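Local coordinates for protein beta-glucuronidase (uncultured Clostridium sp., PDB 6U7J) that probably hydrolyses beta-glucuronides as a gut-microbial glycoside hydrolase of family 2, an activity associated with the reactivation of estrogens, at residues Y300-G305 / G333-R338; L317-N322 / A345-Q350; I357-E362 / H406-M411. All coordinates share one frame; numbering follows the deposited sequence.

How the contacts relate
The three contacts belong to one TIM barrel and sample its two layers. Contacts 1 and 3 pair parallel strands of the barrel wall, their centres about 11 Å apart; strands 336-338 and 358-362 are neighbours, joined by a probable hydrogen bond between Phe337 O and Ile360 N (3.0 Å). At the C-terminal ends of these strands, where TIM barrels carry their active sites, Arg338 NH1 forms a salt bridge with Glu362 OE1 at 2.8 Å. Contact 2 lies among the surrounding helices, centred about 17 Å from contact 1 and 15 Å from contact 3. Met348 packs on Phe337 and Met349 on Val409, while the Glu347 side chain lies about 3 Å from a bound calcium ion.

Contact 1 of 3, residues Y300-G305 / G333-R338; sequences YFKGFG and GANSFR
Asn335 grips the backbone on both sides of Phe301 with its side-chain amide. Asn335 ND2 gives a nearly straight bond (174°) to Tyr300 O at 2.9 Å, the acceptor lying in the amide plane, while Asn335 OD1 receives Lys302 N at 2.8 Å. The backbone N of Asn335 adds a bond to Lys302 O at 2.7 Å. CG stands between the backbone N and carbonyl carbon of Asn335 (chi1 62°), which turns the amide toward the backbone of the neighbouring strand. Ser336 OG is a second donor to Asn335 OD1, at 2.9 Å, and supports the rotation set by the two strand bonds. The same hydroxyl lies at the edge of the Phe301 ring.

Strands 297-305 and 336-338 are successive parallel staves of the TIM barrel, linked through helix 319-332 in a beta-alpha-beta crossover. Gly333 ends that helix in a Schellman motif. Farther along, Gly303, with no side chain to interpose, lets its CA approach Ser336 O to 3.3 Å in a CA-H...O contact; regular pairing then appears as Arg338 N bonds to Phe304 O at 3.1 Å. Towards the helix layer, Phe304 CE1 meets the Ala334 methyl at 4.3 Å, and Leu329 packs against both residues.

The second shell holds the polar ends. Lys302 NZ reaches Gly333 O only weakly and is hydrogen-bonded to Trp590 O, whereas Ser336 OG is also bonded to His549. At the C-terminal end of strand 336-338, the Arg338 guanidinium forms salt bridges with Glu362 through NH1 and Glu506 through NH2.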
loop_
_atom_site.group_PDB
_atom_site.type_symbol
_atom_site.label_atom_id
_atom_site.label_comp_id
_atom_site.label_asym_id
_atom_site.label_seq_id
_atom_site.Cartn_x
_atom_site.Cartn_y
_atom_site.Cartn_z
ATOM N N TYR B 300 2.490 -24.070 -28.607
ATOM C CA TYR B 300 2.257 -22.638 -28.481
ATOM C C TYR B 300 2.864 -22.200 -27.152
ATOM O O TYR B 300 2.512 -22.740 -26.100
ATOM C CB TYR B 300 0.754 -22.336 -28.569
ATOM C CG TYR B 300 0.424 -20.862 -28.600
ATOM C CD1 TYR B 300 0.171 -20.166 -27.420
ATOM C CD2 TYR B 300 0.393 -20.158 -29.798
ATOM C CE1 TYR B 300 -0.118 -18.805 -27.435
ATOM C CE2 TYR B 300 0.110 -18.788 -29.821
ATOM C CZ TYR B 300 -0.145 -18.126 -28.631
ATOM O OH TYR B 300 -0.441 -16.782 -28.630
ATOM N N PHE B 301 3.831 -21.288 -27.206
ATOM C CA PHE B 301 4.502 -20.818 -25.992
ATOM C C PHE B 301 3.549 -19.947 -25.165
ATOM O O PHE B 301 3.021 -18.943 -25.661
ATOM C CB PHE B 301 5.758 -20.014 -26.336
ATOM C CG PHE B 301 6.865 -20.813 -26.987
ATOM C CD1 PHE B 301 6.799 -21.160 -28.325
ATOM C CD2 PHE B 301 8.007 -21.155 -26.271
ATOM C CE1 PHE B 301 7.822 -21.867 -28.922
ATOM C CE2 PHE B 301 9.042 -21.847 -26.869
ATOM C CZ PHE B 301 8.943 -22.214 -28.195
ATOM N N LYS B 302 3.336 -20.336 -23.907
ATOM C CA LYS B 302 2.608 -19.535 -22.927
ATOM C C LYS B 302 3.477 -19.392 -21.683
ATOM O O LYS B 302 3.763 -20.388 -21.006
ATOM C CB LYS B 302 1.268 -20.187 -22.552
ATOM C CG LYS B 302 0.345 -20.523 -23.722
ATOM C CD LYS B 302 -0.853 -21.342 -23.239
ATOM C CE LYS B 302 -0.389 -22.653 -22.612
ATOM N NZ LYS B 302 -1.513 -23.407 -22.005
ATOM N N GLY B 303 3.862 -18.160 -21.358
ATOM C CA GLY B 303 4.717 -17.955 -20.204
ATOM C C GLY B 303 5.289 -16.559 -20.103
ATOM O O GLY B 303 4.608 -15.578 -20.422
ATOM N N PHE B 304 6.552 -16.468 -19.679
ATOM C CA PHE B 304 7.185 -15.210 -19.307
ATOM C C PHE B 304 8.672 -15.275 -19.584
ATOM O O PHE B 304 9.299 -16.328 -19.452
ATOM C CB PHE B 304 7.062 -14.888 -17.804
ATOM C CG PHE B 304 5.687 -15.027 -17.245
ATOM C CD1 PHE B 304 5.232 -16.254 -16.785
ATOM C CD2 PHE B 304 4.864 -13.918 -17.143
ATOM C CE1 PHE B 304 3.968 -16.381 -16.257
ATOM C CE2 PHE B 304 3.583 -14.030 -16.619
ATOM C CZ PHE B 304 3.130 -15.269 -16.174
ATOM N N GLY B 305 9.258 -14.121 -19.872
ATOM C CA GLY B 305 10.660 -13.948 -19.530
ATOM C C GLY B 305 10.752 -13.702 -18.029
ATOM O O GLY B 305 9.882 -13.066 -17.434
ATOM N N GLY B 333 -1.004 -21.738 -15.649
ATOM C CA GLY B 333 -1.126 -22.381 -16.948
ATOM C C GLY B 333 0.022 -22.121 -17.903
ATOM O O GLY B 333 -0.106 -22.410 -19.101
ATOM N N ALA B 334 1.126 -21.561 -17.424
ATOM C CA ALA B 334 2.271 -21.359 -18.292
ATOM C C ALA B 334 2.897 -22.708 -18.652
ATOM O O ALA B 334 2.751 -23.699 -17.930
ATOM C CB ALA B 334 3.295 -20.447 -17.612
ATOM N N ASN B 335 3.572 -22.748 -19.797
ATOM C CA ASN B 335 4.289 -23.948 -20.202
ATOM C C ASN B 335 5.751 -23.691 -20.542
ATOM O O ASN B 335 6.451 -24.633 -20.939
ATOM C CB ASN B 335 3.592 -24.629 -21.407
ATOM C CG ASN B 335 3.547 -23.750 -22.646
ATOM O OD1 ASN B 335 4.251 -22.749 -22.749
ATOM N ND2 ASN B 335 2.698 -24.125 -23.600
ATOM N N SER B 336 6.230 -22.454 -20.406
ATOM C CA SER B 336 7.550 -22.091 -20.903
ATOM C C SER B 336 8.032 -20.816 -20.210
ATOM O O SER B 336 7.236 -20.037 -19.684
ATOM C CB SER B 336 7.514 -21.903 -22.427
ATOM O OG SER B 336 6.499 -20.961 -22.810
ATOM N N PHE B 337 9.348 -20.610 -20.220
ATOM C CA PHE B 337 9.918 -19.303 -19.922
ATOM C C PHE B 337 11.157 -19.090 -20.779
ATOM O O PHE B 337 11.703 -20.028 -21.377
ATOM C CB PHE B 337 10.248 -19.115 -18.422
ATOM C CG PHE B 337 11.193 -20.140 -17.842
ATOM C CD1 PHE B 337 10.712 -21.319 -17.300
ATOM C CD2 PHE B 337 12.562 -19.895 -17.785
ATOM C CE1 PHE B 337 11.583 -22.254 -16.745
ATOM C CE2 PHE B 337 13.433 -20.816 -17.220
ATOM C CZ PHE B 337 12.943 -22.000 -16.702
ATOM N N ARG B 338 11.582 -17.829 -20.838
ATOM C CA ARG B 338 12.839 -17.430 -21.468
ATOM C C ARG B 338 13.802 -16.956 -20.380
ATOM O O ARG B 338 13.401 -16.211 -19.477
ATOM C CB ARG B 338 12.615 -16.320 -22.502
ATOM C CG ARG B 338 13.923 -15.713 -23.015
ATOM C CD ARG B 338 13.708 -14.754 -24.181
ATOM N NE ARG B 338 12.813 -13.655 -23.835
ATOM C CZ ARG B 338 13.171 -12.373 -23.797
ATOM N NH1 ARG B 338 14.422 -12.021 -24.072
ATOM N NH2 ARG B 338 12.277 -11.436 -23.471
#

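Contact 2 of 3, residues L317-N322 / A345-Q350; sequences LDEALN and AEEMMQ
Leu317 and Ala345 meet where two neighbouring helices of the TIM barrel's outer layer begin, 319-332 and 346-355. The contact is made by side chains across the N-terminal turns, without a hydrogen bond between the segments.

Van der Waals packing comes first. Leu317 CG is anti to the backbone N (chi1 170°), and its two methyl groups divide the work: CD1 touches Ala345 CB at 3.9 Å, while CD2 lies as a methyl against a polar group, the carboxylate of Glu347, 3.8 Å from OE1. That oxygen is buried here without a hydrogen-bonding partner in the model. Deeper along the helices, the sulphur of Met348 lies against the root of the Asn322 amide, with SD 4.1 Å from CG. Beyond this sulphur, the Met348 methyl continues to the ring of Phe337 in the barrel wall.

The acidic side chains form a second group. Glu319, extended beyond CG, crosses Glu347 at about a right angle and sets its OE1 over the aliphatic part of that residue, 3.5 Å from Glu347 CG. Glu347 bends at chi2 (75°), so its carboxylate swings aside rather than confronting that of Glu319: Glu319 OE2 and Glu347 OE2 remain 5.4 Å apart. The like charges would still repel, but Glu347 OE2 has a salt bridge to Arg189, and its side chain comes within about 3 Å of a bound calcium ion. Both cations would be expected to favour a negative carboxylate here.

Helix capping and assembly contacts frame this packing. Arg313 of the second subunit forms a salt bridge with Asp318 OD2, and Ile27 of that subunit packs on Glu319. Asp318 is the N-cap of helix 319-332: its OD1 accepts Leu321 N at 3.1 Å, with the donor above the carboxylate plane.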
loop_
_atom_site.group_PDB
_atom_site.type_symbol
_atom_site.label_atom_id
_atom_site.label_comp_id
_atom_site.label_asym_id
_atom_site.label_seq_id
_atom_site.Cartn_x
_atom_site.Cartn_y
_atom_site.Cartn_z
ATOM N N LEU B 317 21.088 -17.532 -5.976
ATOM C CA LEU B 317 20.267 -18.723 -6.152
ATOM C C LEU B 317 19.466 -19.027 -4.896
ATOM O O LEU B 317 19.972 -18.955 -3.775
ATOM C CB LEU B 317 21.140 -19.924 -6.504
ATOM C CG LEU B 317 20.486 -21.311 -6.487
ATOM C CD1 LEU B 317 19.485 -21.453 -7.630
ATOM C CD2 LEU B 317 21.571 -22.425 -6.537
ATOM N N ASP B 318 18.205 -19.385 -5.100
ATOM C CA ASP B 318 17.270 -19.635 -4.008
ATOM C C ASP B 318 16.342 -20.740 -4.496
ATOM O O ASP B 318 15.409 -20.476 -5.257
ATOM C CB ASP B 318 16.497 -18.370 -3.658
ATOM C CG ASP B 318 15.580 -18.550 -2.445
ATOM O OD1 ASP B 318 15.275 -19.704 -2.060
ATOM O OD2 ASP B 318 15.169 -17.516 -1.864
ATOM N N GLU B 319 16.588 -21.962 -4.050
ATOM C CA GLU B 319 15.842 -23.072 -4.620
ATOM C C GLU B 319 14.427 -23.140 -4.084
ATOM O O GLU B 319 13.525 -23.624 -4.782
ATOM C CB GLU B 319 16.601 -24.369 -4.379
ATOM C CG GLU B 319 17.837 -24.402 -5.249
ATOM C CD GLU B 319 18.411 -25.768 -5.350
ATOM O OE1 GLU B 319 18.021 -26.514 -6.275
ATOM O OE2 GLU B 319 19.242 -26.093 -4.482
ATOM N N ALA B 320 14.206 -22.643 -2.867
ATOM C CA ALA B 320 12.839 -22.544 -2.381
ATOM C C ALA B 320 12.054 -21.580 -3.248
ATOM O O ALA B 320 10.906 -21.855 -3.617
ATOM C CB ALA B 320 12.823 -22.112 -0.915
ATOM N N LEU B 321 12.686 -20.470 -3.636
ATOM C CA LEU B 321 12.063 -19.530 -4.563
ATOM C C LEU B 321 11.780 -20.179 -5.913
ATOM O O LEU B 321 10.713 -19.960 -6.503
ATOM C CB LEU B 321 12.967 -18.313 -4.736
ATOM C CG LEU B 321 12.517 -17.151 -5.612
ATOM C CD1 LEU B 321 11.507 -16.287 -4.871
ATOM C CD2 LEU B 321 13.740 -16.335 -6.033
ATOM N N ASN B 322 12.729 -20.966 -6.430
ATOM C CA ASN B 322 12.523 -21.618 -7.720
ATOM C C ASN B 322 11.330 -22.563 -7.680
ATOM O O ASN B 322 10.558 -22.638 -8.642
ATOM C CB ASN B 322 13.780 -22.386 -8.138
ATOM C CG ASN B 322 14.947 -21.464 -8.442
ATOM O OD1 ASN B 322 14.765 -20.257 -8.629
ATOM N ND2 ASN B 322 16.152 -22.021 -8.472
ATOM N N ALA B 345 20.896 -20.379 -13.274
ATOM C CA ALA B 345 21.566 -21.458 -12.575
ATOM C C ALA B 345 21.150 -22.800 -13.168
ATOM O O ALA B 345 20.028 -22.976 -13.634
ATOM C CB ALA B 345 21.236 -21.405 -11.083
ATOM N N GLU B 346 22.082 -23.753 -13.160
ATOM C CA GLU B 346 21.777 -25.074 -13.697
ATOM C C GLU B 346 20.663 -25.754 -12.925
ATOM O O GLU B 346 19.914 -26.550 -13.504
ATOM C CB GLU B 346 23.032 -25.947 -13.698
ATOM C CG GLU B 346 24.183 -25.277 -14.378
ATOM C CD GLU B 346 25.358 -26.184 -14.567
ATOM O OE1 GLU B 346 25.214 -27.184 -15.325
ATOM O OE2 GLU B 346 26.418 -25.891 -13.951
ATOM N N GLU B 347 20.543 -25.469 -11.627
ATOM C CA GLU B 347 19.442 -26.021 -10.838
ATOM C C GLU B 347 18.087 -25.710 -11.476
ATOM O O GLU B 347 17.209 -26.576 -11.532
ATOM C CB GLU B 347 19.489 -25.476 -9.404
ATOM C CG GLU B 347 20.601 -26.036 -8.530
ATOM C CD GLU B 347 21.963 -25.466 -8.881
ATOM O OE1 GLU B 347 22.006 -24.497 -9.669
ATOM O OE2 GLU B 347 22.987 -25.990 -8.378
ATOM N N MET B 348 17.906 -24.482 -11.977
ATOM C CA MET B 348 16.651 -24.120 -12.643
ATOM C C MET B 348 16.471 -24.910 -13.940
ATOM O O MET B 348 15.363 -25.372 -14.250
ATOM C CB MET B 348 16.616 -22.605 -12.903
ATOM C CG MET B 348 15.241 -22.021 -13.343
ATOM S SD MET B 348 13.832 -22.424 -12.247
ATOM C CE MET B 348 12.603 -21.191 -12.731
ATOM N N MET B 349 17.555 -25.105 -14.696
ATOM C CA MET B 349 17.472 -25.889 -15.929
ATOM C C MET B 349 17.139 -27.350 -15.643
ATOM O O MET B 349 16.335 -27.969 -16.361
ATOM C CB MET B 349 18.787 -25.776 -16.710
ATOM C CG MET B 349 19.207 -24.342 -16.988
ATOM S SD MET B 349 17.920 -23.391 -17.832
ATOM C CE MET B 349 17.897 -24.275 -19.374
ATOM N N GLN B 350 17.740 -27.925 -14.599
ATOM C CA GLN B 350 17.368 -29.284 -14.211
ATOM C C GLN B 350 15.905 -29.354 -13.783
ATOM O O GLN B 350 15.188 -30.296 -14.138
ATOM C CB GLN B 350 18.281 -29.788 -13.093
ATOM C CG GLN B 350 19.728 -29.962 -13.513
ATOM C CD GLN B 350 20.683 -29.870 -12.336
ATOM O OE1 GLN B 350 20.263 -29.862 -11.172
ATOM N NE2 GLN B 350 21.974 -29.803 -12.630
#

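Contact 3 of 3, residues I357-E362 / H406-M411; sequences IVVIDE and HPCVVM
Val359 pairs with Val409 in parallel, the short strand axes making an angle of 61°, through bonds from Val359 N to Cys408 O at 2.9 Å, from Val410 N to Val359 O at 3.1 Å and, one residue skipped, from Asp361 N to Met411 O at 3.0 Å.

On the side facing the barrel interior, Val358 CG1 presses against Val410 CG2 at 3.4 Å, tighter than an ordinary carbon contact, as the two side chains cross at about a right angle. Ile360 and Met411 lie alongside and point the same way; a bend at Met411 chi3 (58°) turns its CE methyl onto Ile360 CD1, 3.7 Å away.

Strands 358-362 and 409-416 are the third and fourth parallel strands of the TIM barrel, connected around the outside by helix 386-403. A type I turn from His406 to Val409 leads into the fourth, where the skipped residue, Val410, forms a beta bulge with backbone psi near zero (-2°). On the helix-facing side, Val409 CG2 touches Asp361 OD2 at 3.5 Å, with Met349 packed on Val409 and Ala352 on Val359. Asp361 OD2 also lies near Asp403 OD2, and such close carboxylates could favour a proton on one of them.

At the N-terminal end, Cys408 SG meets Val359 CG2 at 4.1 Å, while Cys408 CB sits 3.2 Å from Ile357 O. Asp353 holds the turn from the helix side, OD1 accepting Cys408 N and OD2 bonding to His406 ND1.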
loop_
_atom_site.group_PDB
_atom_site.type_symbol
_atom_site.label_atom_id
_atom_site.label_comp_id
_atom_site.label_asym_id
_atom_site.label_seq_id
_atom_site.Cartn_x
_atom_site.Cartn_y
_atom_site.Cartn_z
ATOM N N ILE B 357 9.081 -28.296 -18.532
ATOM C CA ILE B 357 8.883 -26.908 -18.938
ATOM C C ILE B 357 9.803 -26.599 -20.114
ATOM O O ILE B 357 10.975 -26.981 -20.126
ATOM C CB ILE B 357 9.130 -25.950 -17.756
ATOM C CG1 ILE B 357 8.072 -26.155 -16.657
ATOM C CG2 ILE B 357 9.130 -24.491 -18.220
ATOM C CD1 ILE B 357 8.523 -25.685 -15.255
ATOM N N VAL B 358 9.281 -25.905 -21.101
ATOM C CA VAL B 358 10.035 -25.586 -22.308
ATOM C C VAL B 358 10.739 -24.249 -22.107
ATOM O O VAL B 358 10.154 -23.307 -21.572
ATOM C CB VAL B 358 9.097 -25.563 -23.528
ATOM C CG1 VAL B 358 9.785 -24.977 -24.720
ATOM C CG2 VAL B 358 8.605 -26.980 -23.827
ATOM N N VAL B 359 12.004 -24.157 -22.517
ATOM C CA VAL B 359 12.839 -23.018 -22.160
ATOM C C VAL B 359 13.493 -22.461 -23.419
ATOM O O VAL B 359 13.949 -23.215 -24.284
ATOM C CB VAL B 359 13.887 -23.422 -21.099
ATOM C CG1 VAL B 359 14.868 -22.312 -20.822
ATOM C CG2 VAL B 359 13.198 -23.832 -19.816
ATOM N N ILE B 360 13.490 -21.138 -23.542
ATOM C CA ILE B 360 14.335 -20.427 -24.490
ATOM C C ILE B 360 15.547 -19.947 -23.701
ATOM O O ILE B 360 15.409 -19.147 -22.770
ATOM C CB ILE B 360 13.594 -19.254 -25.156
ATOM C CG1 ILE B 360 12.363 -19.727 -25.926
ATOM C CG2 ILE B 360 14.515 -18.496 -26.115
ATOM C CD1 ILE B 360 11.480 -18.561 -26.403
ATOM N N ASP B 361 16.725 -20.447 -24.058
ATOM C CA ASP B 361 17.979 -20.197 -23.348
ATOM C C ASP B 361 18.747 -19.048 -24.005
ATOM O O ASP B 361 19.049 -19.103 -25.206
ATOM C CB ASP B 361 18.816 -21.475 -23.369
ATOM C CG ASP B 361 19.660 -21.671 -22.129
ATOM O OD1 ASP B 361 19.859 -20.722 -21.328
ATOM O OD2 ASP B 361 20.162 -22.799 -21.983
ATOM N N GLU B 362 19.100 -18.025 -23.214
ATOM C CA GLU B 362 19.568 -16.752 -23.760
ATOM C C GLU B 362 20.917 -16.335 -23.172
ATOM O O GLU B 362 21.145 -16.481 -21.967
ATOM C CB GLU B 362 18.529 -15.648 -23.506
ATOM C CG GLU B 362 18.790 -14.338 -24.253
ATOM C CD GLU B 362 17.636 -13.339 -24.117
ATOM O OE1 GLU B 362 16.709 -13.377 -24.969
ATOM O OE2 GLU B 362 17.650 -12.530 -23.149
ATOM N N HIS B 406 20.321 -30.604 -22.151
ATOM C CA HIS B 406 19.025 -30.336 -21.541
ATOM C C HIS B 406 17.897 -30.457 -22.573
ATOM O O HIS B 406 17.802 -29.638 -23.493
ATOM C CB HIS B 406 19.015 -28.943 -20.912
ATOM C CG HIS B 406 19.738 -28.857 -19.595
ATOM N ND1 HIS B 406 19.477 -29.710 -18.542
ATOM C CD2 HIS B 406 20.688 -27.996 -19.153
ATOM C CE1 HIS B 406 20.247 -29.390 -17.515
ATOM N NE2 HIS B 406 20.989 -28.351 -17.860
ATOM N N PRO B 407 17.018 -31.453 -22.453
ATOM C CA PRO B 407 15.829 -31.465 -23.301
ATOM C C PRO B 407 14.921 -30.268 -23.078
ATOM O O PRO B 407 14.158 -29.904 -23.998
ATOM C CB PRO B 407 15.122 -32.770 -22.906
ATOM C CG PRO B 407 15.562 -32.992 -21.478
ATOM C CD PRO B 407 16.981 -32.504 -21.416
ATOM N N CYS B 408 14.954 -29.606 -21.925
ATOM C CA CYS B 408 14.037 -28.478 -21.774
ATOM C C CYS B 408 14.407 -27.331 -22.735
ATOM O O CYS B 408 13.510 -26.603 -23.176
ATOM C CB CYS B 408 13.968 -28.028 -20.303
ATOM S SG CYS B 408 15.492 -27.209 -19.723
ATOM N N VAL B 409 15.675 -27.220 -23.142
ATOM C CA VAL B 409 16.077 -26.139 -24.033
ATOM C C VAL B 409 15.661 -26.457 -25.465
ATOM O O VAL B 409 16.183 -27.392 -26.074
ATOM C CB VAL B 409 17.579 -25.877 -23.955
ATOM C CG1 VAL B 409 18.021 -24.853 -25.018
ATOM C CG2 VAL B 409 17.926 -25.400 -22.569
ATOM N N VAL B 410 14.726 -25.679 -26.027
ATOM C CA VAL B 410 14.308 -25.922 -27.402
ATOM C C VAL B 410 14.761 -24.832 -28.350
ATOM O O VAL B 410 14.536 -24.958 -29.569
ATOM C CB VAL B 410 12.789 -26.135 -27.511
ATOM C CG1 VAL B 410 12.352 -27.226 -26.526
ATOM C CG2 VAL B 410 12.028 -24.812 -27.291
ATOM N N MET B 411 15.425 -23.792 -27.859
ATOM C CA MET B 411 15.813 -22.707 -28.743
ATOM C C MET B 411 16.858 -21.847 -28.043
ATOM O O MET B 411 16.835 -21.714 -26.818
ATOM C CB MET B 411 14.585 -21.869 -29.146
ATOM C CG MET B 411 14.871 -20.765 -30.167
ATOM S SD MET B 411 13.408 -20.241 -31.112
ATOM C CE MET B 411 12.311 -19.728 -29.793
#